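Local coordinates for protein carboxylic ester hydrolase (Aspergillus niger, PDB 7K4O) that hydrolyses ester bonds as a tannin acyl hydrolase (tannase), a serine esterase that probably releases gallic acid from plant tannins, at residues Gln317-Tyr322 with Asp545-Pro550; Val321-Gln326 with Thr424-Arg429. One frame throughout, in Å; residues are numbered along the deposited sequence.

The two contacts show how one extended loop, lying between helix 300-310 and strand 337-339, can be fastened differently along its length. Contact 1 is partly buried and peripheral, about 25 Å from the chain centre, and sets the beginning of the run against the C-terminal tail. Contact 2 is buried, about 13 Å from that centre, and sets the continuation against helix 425-438. The outer contact is tied directly, by hydrogen bonds involving the backbone; the inner one relies on aromatic packing and two bridging waters. V321 and Y322 lie in both loop segments, but only Y322 touches both partners, and the contacts touch where L546 CD1 packs 3.6 Å from R429 CZ.

Contact 1: residues Gln317-Tyr322 with Asp545-Pro550; sequences QGRRVY and DLDAVP
The guanidinium of R319 has CB of Q317 over one face, whereas that of R320 meets the carbonyl of Y322 in its own plane, and L546 CD1 lies at the edge of the Y322 ring, 4.1 Å from Y322 CD1. R320 starts anti to its backbone N (chi1 -175°) and bends at chi3, so that NH1 donates to a lone pair of Y322 O at 2.9 Å while CG and CD run past L546 CD2. R319 puts its charge into a salt bridge to D315 and packs across the contact with CG 3.6 Å from D547 OD2 and CB 3.6 Å from A548 CB. D547 holds its carboxylate in the crowded position between backbone N and carbonyl carbon (chi1 65°), where OD1 accepts R320 N at 2.9 Å from above the carboxylate plane. A548 N donates to R320 O at 3.0 Å, nearly straight (163°), so R320 is gripped at both backbone polar atoms. A548 CB packs on V321 CG2, and the buried V321 O, which has no polar partner in the model, lies against L546 CD1. The tail docks through a type I beta turn, L546 to V549, entered through an inverse gamma turn centred on L546.

Contact 2: residues Val321-Gln326 with Thr424-Arg429; sequences VYFSYQ and TAASIR
F323 takes the crowded rotamer, CG between the backbone N and the carbonyl carbon (chi1 41°), which drives its ring toward helix 425-438, while R429 runs extended from CG to NE, starting anti to its own N (chi1 -172°), and reaches the ring from the helix side. This helix follows strand 410-416 and precedes strand 455-460, two parallel neighbours in the central sheet of the alpha/beta-hydrolase fold, so the contact lays a long loop on one of the connections of that core. The phenyl ring of F323 is sandwiched. A425 CB sits over one face as a CH-pi contact, 4.2 Å from the ring centroid, and the Y322 ring covers the opposite face, its CE1 offset toward the rim. R429 CD comes to the ring edge in plane, 3.9 Å from F323 CE2, while the guanidinium beyond it is held by V553 O and Y544 O of the C-terminal tail. Y322 touches the helix tip to tip, OH 3.6 Å from A426 CB, with the hydroxyl hydrogen-bonded to R214.

Farther along, Q326 bends at chi2 and crosses T424 at about a right angle, Q326 CG 3.9 Å from T424 CB; its NE2 is bonded to T266, and T424 OG1 to G416 O. Between the segments two waters carry the polar link. Water 2 accepts from both Q326 N and T424 N. Water 1 accepts from A425 N at 3.0 Å and donates to S324 O and Q326 OE1, each at 2.8 Å.

Contact 1: residues Gln317-Tyr322 with Asp545-Pro550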
ATOM      1  N   GLN A 317      12.109  -8.320  27.557  1.00 36.34           N
ATOM      2  CA  GLN A 317      13.287  -7.605  28.125  1.00 36.63           C
ATOM      3  C   GLN A 317      13.280  -6.100  27.805  1.00 38.22           C
ATOM      4  O   GLN A 317      14.332  -5.453  27.998  1.00 37.96           O
ATOM      5  CB  GLN A 317      14.575  -8.292  27.679  1.00 43.50           C
ATOM      6  CG  GLN A 317      14.659  -9.742  28.169  1.00 52.11           C
ATOM      7  CD  GLN A 317      14.949  -9.787  29.653  1.00 62.44           C
ATOM      8  OE1 GLN A 317      14.147 -10.282  30.457  1.00 62.84           O
ATOM      9  NE2 GLN A 317      16.093  -9.216  30.019  1.00 57.59           N
ATOM     10  N   GLY A 318      12.162  -5.548  27.324  1.00 37.32           N
ATOM     11  CA  GLY A 318      12.062  -4.108  26.998  1.00 35.61           C
ATOM     12  C   GLY A 318      12.758  -3.709  25.688  1.00 34.70           C
ATOM     13  O   GLY A 318      12.863  -2.502  25.420  1.00 33.02           O
ATOM     14  N   ARG A 319      13.206  -4.652  24.861  1.00 32.00           N
ATOM     15  CA  ARG A 319      13.901  -4.309  23.597  1.00 31.88           C
ATOM     16  C   ARG A 319      12.845  -4.130  22.510  1.00 28.26           C
ATOM     17  O   ARG A 319      11.879  -4.900  22.455  1.00 28.58           O
ATOM     18  CB  ARG A 319      14.899  -5.400  23.215  1.00 34.45           C
ATOM     19  CG  ARG A 319      16.059  -5.569  24.205  1.00 36.81           C
ATOM     20  CD  ARG A 319      16.893  -6.794  23.831  1.00 36.19           C
ATOM     21  NE  ARG A 319      16.080  -8.020  23.979  1.00 38.89           N
ATOM     22  CZ  ARG A 319      16.549  -9.246  24.294  1.00 42.50           C
ATOM     23  NH1 ARG A 319      17.844  -9.476  24.435  1.00 43.75           N
ATOM     24  NH2 ARG A 319      15.708 -10.250  24.459  1.00 45.72           N
ATOM     25  N   ARG A 320      13.069  -3.143  21.639  1.00 28.89           N
ATOM     26  CA  ARG A 320      12.067  -2.818  20.595  1.00 27.98           C
ATOM     27  C   ARG A 320      12.144  -3.838  19.452  1.00 23.54           C
ATOM     28  O   ARG A 320      13.237  -4.024  18.896  1.00 25.97           O
ATOM     29  CB  ARG A 320      12.292  -1.421  20.027  1.00 27.53           C
ATOM     30  CG  ARG A 320      11.182  -1.046  19.041  1.00 27.12           C
ATOM     31  CD  ARG A 320      11.329   0.355  18.493  1.00 27.94           C
ATOM     32  NE  ARG A 320      10.834   1.398  19.375  1.00 26.38           N
ATOM     33  CZ  ARG A 320       9.595   1.821  19.448  1.00 29.28           C
ATOM     34  NH1 ARG A 320       8.624   1.237  18.764  1.00 27.52           N
ATOM     35  NH2 ARG A 320       9.320   2.846  20.263  1.00 30.07           N
ATOM     36  N   VAL A 321      11.002  -4.388  19.114  1.00 27.21           N
ATOM     37  CA  VAL A 321      10.841  -5.337  17.980  1.00 26.23           C
ATOM     38  C   VAL A 321      10.330  -4.598  16.735  1.00 26.72           C
ATOM     39  O   VAL A 321      10.834  -4.908  15.630  1.00 26.56           O
ATOM     40  CB  VAL A 321       9.894  -6.477  18.346  1.00 27.57           C
ATOM     41  CG1 VAL A 321       9.938  -7.537  17.260  1.00 28.75           C
ATOM     42  CG2 VAL A 321      10.227  -7.079  19.725  1.00 29.34           C
ATOM     43  N   TYR A 322       9.341  -3.735  16.890  1.00 25.93           N
ATOM     44  CA  TYR A 322       8.789  -3.000  15.732  1.00 23.40           C
ATOM     45  C   TYR A 322       8.220  -1.675  16.246  1.00 28.39           C
ATOM     46  O   TYR A 322       8.450  -1.294  17.394  1.00 28.10           O
ATOM     47  CB  TYR A 322       7.805  -3.887  14.959  1.00 24.91           C
ATOM     48  CG  TYR A 322       7.622  -3.511  13.487  1.00 21.71           C
ATOM     49  CD1 TYR A 322       8.720  -3.230  12.701  1.00 24.09           C
ATOM     50  CD2 TYR A 322       6.361  -3.410  12.920  1.00 23.85           C
ATOM     51  CE1 TYR A 322       8.569  -2.831  11.371  1.00 23.98           C
ATOM     52  CE2 TYR A 322       6.200  -3.085  11.569  1.00 24.57           C
ATOM     53  CZ  TYR A 322       7.317  -2.808  10.807  1.00 22.97           C
ATOM     54  OH  TYR A 322       7.130  -2.405   9.492  1.00 23.45           O
ATOM     55  N   ASP A 545      15.327   1.993  16.416  1.00 28.32           N
ATOM     56  CA  ASP A 545      16.373   0.993  16.654  1.00 27.25           C
ATOM     57  C   ASP A 545      15.683  -0.302  17.088  1.00 28.89           C
ATOM     58  O   ASP A 545      15.136  -0.375  18.236  1.00 28.47           O
ATOM     59  CB  ASP A 545      17.359   1.487  17.708  1.00 30.71           C
ATOM     60  CG  ASP A 545      18.400   0.444  18.071  1.00 41.87           C
ATOM     61  OD1 ASP A 545      18.562  -0.547  17.343  1.00 43.32           O
ATOM     62  OD2 ASP A 545      19.030   0.634  19.109  1.00 51.60           O
ATOM     63  N   LEU A 546      15.618  -1.299  16.203  1.00 26.81           N
ATOM     64  CA  LEU A 546      14.917  -2.564  16.529  1.00 23.99           C
ATOM     65  C   LEU A 546      15.916  -3.488  17.231  1.00 29.86           C
ATOM     66  O   LEU A 546      16.370  -4.505  16.656  1.00 25.95           O
ATOM     67  CB  LEU A 546      14.350  -3.188  15.241  1.00 27.23           C
ATOM     68  CG  LEU A 546      13.440  -2.238  14.448  1.00 26.03           C
ATOM     69  CD1 LEU A 546      12.731  -2.981  13.329  1.00 27.15           C
ATOM     70  CD2 LEU A 546      12.386  -1.604  15.333  1.00 26.07           C
ATOM     71  N   ASP A 547      16.307  -3.108  18.447  1.00 31.33           N
ATOM     72  CA  ASP A 547      17.407  -3.813  19.142  1.00 29.52           C
ATOM     73  C   ASP A 547      16.973  -5.186  19.685  1.00 30.01           C
ATOM     74  O   ASP A 547      17.866  -5.929  20.095  1.00 30.48           O
ATOM     75  CB  ASP A 547      17.953  -2.915  20.257  1.00 32.98           C
ATOM     76  CG  ASP A 547      16.956  -2.631  21.357  1.00 37.12           C
ATOM     77  OD1 ASP A 547      15.795  -2.305  21.084  1.00 37.68           O
ATOM     78  OD2 ASP A 547      17.379  -2.683  22.527  1.00 51.05           O
ATOM     79  N   ALA A 548      15.709  -5.578  19.619  1.00 26.91           N
ATOM     80  CA  ALA A 548      15.271  -6.955  19.914  1.00 26.75           C
ATOM     81  C   ALA A 548      15.687  -7.937  18.807  1.00 27.25           C
ATOM     82  O   ALA A 548      15.600  -9.155  19.027  1.00 26.25           O
ATOM     83  CB  ALA A 548      13.799  -7.016  20.133  1.00 28.70           C
ATOM     84  N   VAL A 549      15.979  -7.434  17.618  1.00 25.89           N
ATOM     85  CA  VAL A 549      16.157  -8.286  16.422  1.00 25.65           C
ATOM     86  C   VAL A 549      17.616  -8.287  16.030  1.00 24.78           C
ATOM     87  O   VAL A 549      18.167  -7.242  15.692  1.00 27.04           O
ATOM     88  CB  VAL A 549      15.257  -7.828  15.267  1.00 23.95           C
ATOM     89  CG1 VAL A 549      15.519  -8.745  14.067  1.00 25.52           C
ATOM     90  CG2 VAL A 549      13.803  -7.838  15.671  1.00 26.74           C
ATOM     91  N   PRO A 550      18.363  -9.425  16.136  1.00 26.03           N
ATOM     92  CA  PRO A 550      19.793  -9.394  15.818  1.00 25.92           C
ATOM     93  C   PRO A 550      20.085  -9.054  14.336  1.00 25.09           C
ATOM     94  O   PRO A 550      21.047  -8.431  14.058  1.00 28.21           O
ATOM     95  CB  PRO A 550      20.273 -10.788  16.228  1.00 27.32           C
ATOM     96  CG  PRO A 550      19.292 -11.226  17.261  1.00 27.29           C
ATOM     97  CD  PRO A 550      17.949 -10.673  16.828  1.00 28.24           C
TER

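Contact 2: residues Val321-Gln326 with Thr424-Arg429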
ATOM      1  N   VAL A 321      11.002  -4.388  19.114  1.00 27.21           N
ATOM      2  CA  VAL A 321      10.841  -5.337  17.980  1.00 26.23           C
ATOM      3  C   VAL A 321      10.330  -4.598  16.735  1.00 26.72           C
ATOM      4  O   VAL A 321      10.834  -4.908  15.630  1.00 26.56           O
ATOM      5  CB  VAL A 321       9.894  -6.477  18.346  1.00 27.57           C
ATOM      6  CG1 VAL A 321       9.938  -7.537  17.260  1.00 28.75           C
ATOM      7  CG2 VAL A 321      10.227  -7.079  19.725  1.00 29.34           C
ATOM      8  N   TYR A 322       9.341  -3.735  16.890  1.00 25.93           N
ATOM      9  CA  TYR A 322       8.789  -3.000  15.732  1.00 23.40           C
ATOM     10  C   TYR A 322       8.220  -1.675  16.246  1.00 28.39           C
ATOM     11  O   TYR A 322       8.450  -1.294  17.394  1.00 28.10           O
ATOM     12  CB  TYR A 322       7.805  -3.887  14.959  1.00 24.91           C
ATOM     13  CG  TYR A 322       7.622  -3.511  13.487  1.00 21.71           C
ATOM     14  CD1 TYR A 322       8.720  -3.230  12.701  1.00 24.09           C
ATOM     15  CD2 TYR A 322       6.361  -3.410  12.920  1.00 23.85           C
ATOM     16  CE1 TYR A 322       8.569  -2.831  11.371  1.00 23.98           C
ATOM     17  CE2 TYR A 322       6.200  -3.085  11.569  1.00 24.57           C
ATOM     18  CZ  TYR A 322       7.317  -2.808  10.807  1.00 22.97           C
ATOM     19  OH  TYR A 322       7.130  -2.405   9.492  1.00 23.45           O
ATOM     20  N   PHE A 323       7.456  -1.011  15.406  1.00 26.65           N
ATOM     21  CA  PHE A 323       6.772   0.273  15.685  1.00 25.31           C
ATOM     22  C   PHE A 323       5.355   0.114  15.242  1.00 30.88           C
ATOM     23  O   PHE A 323       4.977  -0.846  14.553  1.00 35.30           O
ATOM     24  CB  PHE A 323       7.525   1.450  15.062  1.00 28.75           C
ATOM     25  CG  PHE A 323       8.053   1.163  13.672  1.00 26.76           C
ATOM     26  CD1 PHE A 323       7.174   1.117  12.617  1.00 27.25           C
ATOM     27  CD2 PHE A 323       9.383   0.906  13.461  1.00 26.61           C
ATOM     28  CE1 PHE A 323       7.630   0.770  11.359  1.00 26.65           C
ATOM     29  CE2 PHE A 323       9.852   0.631  12.187  1.00 28.47           C
ATOM     30  CZ  PHE A 323       8.960   0.548  11.158  1.00 23.62           C
ATOM     31  N   SER A 324       4.542   1.042  15.695  1.00 26.34           N
ATOM     32  CA  SER A 324       3.100   0.996  15.468  1.00 25.44           C
ATOM     33  C   SER A 324       2.666   2.249  14.700  1.00 23.66           C
ATOM     34  O   SER A 324       3.529   3.057  14.281  1.00 26.68           O
ATOM     35  CB  SER A 324       2.362   0.845  16.791  1.00 27.07           C
ATOM     36  OG  SER A 324       1.009   0.526  16.580  1.00 28.34           O
ATOM     37  N   TYR A 325       1.371   2.336  14.510  1.00 25.48           N
ATOM     38  CA  TYR A 325       0.708   3.448  13.788  1.00 25.49           C
ATOM     39  C   TYR A 325       1.002   4.758  14.501  1.00 30.57           C
ATOM     40  O   TYR A 325       1.226   4.799  15.744  1.00 28.22           O
ATOM     41  CB  TYR A 325      -0.785   3.194  13.685  1.00 26.25           C
ATOM     42  CG  TYR A 325      -1.109   1.787  13.292  1.00 27.06           C
ATOM     43  CD1 TYR A 325      -0.934   1.340  11.985  1.00 25.18           C
ATOM     44  CD2 TYR A 325      -1.532   0.859  14.215  1.00 24.73           C
ATOM     45  CE1 TYR A 325      -1.184   0.032  11.624  1.00 24.96           C
ATOM     46  CE2 TYR A 325      -1.770  -0.457  13.869  1.00 26.30           C
ATOM     47  CZ  TYR A 325      -1.621  -0.878  12.559  1.00 26.69           C
ATOM     48  OH  TYR A 325      -1.922  -2.173  12.236  1.00 26.96           O
ATOM     49  N   GLN A 326       1.028   5.825  13.724  1.00 28.28           N
ATOM     50  CA  GLN A 326       1.263   7.184  14.261  1.00 29.82           C
ATOM     51  C   GLN A 326       0.109   7.594  15.179  1.00 23.91           C
ATOM     52  O   GLN A 326      -1.021   7.148  15.037  1.00 26.27           O
ATOM     53  CB  GLN A 326       1.353   8.198  13.126  1.00 26.85           C
ATOM     54  CG  GLN A 326       2.627   8.097  12.293  1.00 28.41           C
ATOM     55  CD  GLN A 326       3.887   8.266  13.087  1.00 28.80           C
ATOM     56  OE1 GLN A 326       4.543   7.292  13.491  1.00 29.28           O
ATOM     57  NE2 GLN A 326       4.269   9.523  13.333  1.00 28.19           N
ATOM     58  N   THR A 424       2.738   4.362   9.206  1.00 24.59           N
ATOM     59  CA  THR A 424       3.438   5.318   8.325  1.00 23.93           C
ATOM     60  C   THR A 424       4.946   5.156   8.412  1.00 25.47           C
ATOM     61  O   THR A 424       5.640   5.295   7.374  1.00 24.74           O
ATOM     62  CB  THR A 424       3.003   6.762   8.647  1.00 23.41           C
ATOM     63  OG1 THR A 424       1.586   6.780   8.822  1.00 25.07           O
ATOM     64  CG2 THR A 424       3.448   7.698   7.539  1.00 25.03           C
ATOM     65  N   ALA A 425       5.498   4.924   9.614  1.00 23.35           N
ATOM     66  CA  ALA A 425       6.942   4.785   9.790  1.00 22.61           C
ATOM     67  C   ALA A 425       7.504   3.599   8.988  1.00 21.28           C
ATOM     68  O   ALA A 425       8.713   3.573   8.778  1.00 23.45           O
ATOM     69  CB  ALA A 425       7.253   4.715  11.270  1.00 24.16           C
ATOM     70  N   ALA A 426       6.676   2.647   8.596  1.00 22.52           N
ATOM     71  CA  ALA A 426       7.142   1.481   7.801  1.00 22.87           C
ATOM     72  C   ALA A 426       7.711   1.981   6.465  1.00 22.38           C
ATOM     73  O   ALA A 426       8.681   1.355   5.984  1.00 23.94           O
ATOM     74  CB  ALA A 426       6.091   0.487   7.568  1.00 23.45           C
ATOM     75  N   SER A 427       7.130   3.043   5.920  1.00 21.53           N
ATOM     76  CA  SER A 427       7.596   3.575   4.604  1.00 20.67           C
ATOM     77  C   SER A 427       8.881   4.347   4.786  1.00 20.92           C
ATOM     78  O   SER A 427       9.804   4.191   3.968  1.00 22.14           O
ATOM     79  CB  SER A 427       6.511   4.389   3.923  1.00 21.84           C
ATOM     80  OG  SER A 427       5.457   3.566   3.454  1.00 22.82           O
ATOM     81  N   ILE A 428       8.983   5.224   5.804  1.00 21.59           N
ATOM     82  CA  ILE A 428      10.250   5.937   6.051  1.00 21.00           C
ATOM     83  C   ILE A 428      11.367   4.922   6.211  1.00 21.56           C
ATOM     84  O   ILE A 428      12.477   5.114   5.680  1.00 21.83           O
ATOM     85  CB  ILE A 428      10.121   6.855   7.294  1.00 24.70           C
ATOM     86  CG1 ILE A 428       9.362   8.154   7.009  1.00 23.35           C
ATOM     87  CG2 ILE A 428      11.501   7.183   7.778  1.00 24.01           C
ATOM     88  CD1 ILE A 428       7.938   8.014   6.720  1.00 23.03           C
ATOM     89  N   ARG A 429      11.122   3.856   6.972  1.00 21.29           N
ATOM     90  CA  ARG A 429      12.207   2.902   7.232  1.00 21.41           C
ATOM     91  C   ARG A 429      12.804   2.345   5.935  1.00 21.28           C
ATOM     92  O   ARG A 429      14.009   2.175   5.833  1.00 21.29           O
ATOM     93  CB  ARG A 429      11.751   1.764   8.146  1.00 22.35           C
ATOM     94  CG  ARG A 429      12.960   0.915   8.545  1.00 23.27           C
ATOM     95  CD  ARG A 429      12.545  -0.187   9.520  1.00 23.90           C
ATOM     96  NE  ARG A 429      13.681  -0.945   9.967  1.00 24.94           N
ATOM     97  CZ  ARG A 429      14.416  -0.668  11.063  1.00 27.44           C
ATOM     98  NH1 ARG A 429      14.099   0.342  11.860  1.00 26.81           N
ATOM     99  NH2 ARG A 429      15.448  -1.430  11.379  1.00 25.48           N
TER
HETATM  100  O   HOH W   1       4.032   4.888  12.178  1.00 25.41           O
HETATM  101  O   HOH W   2       0.420   5.373  10.923  1.00 25.33           O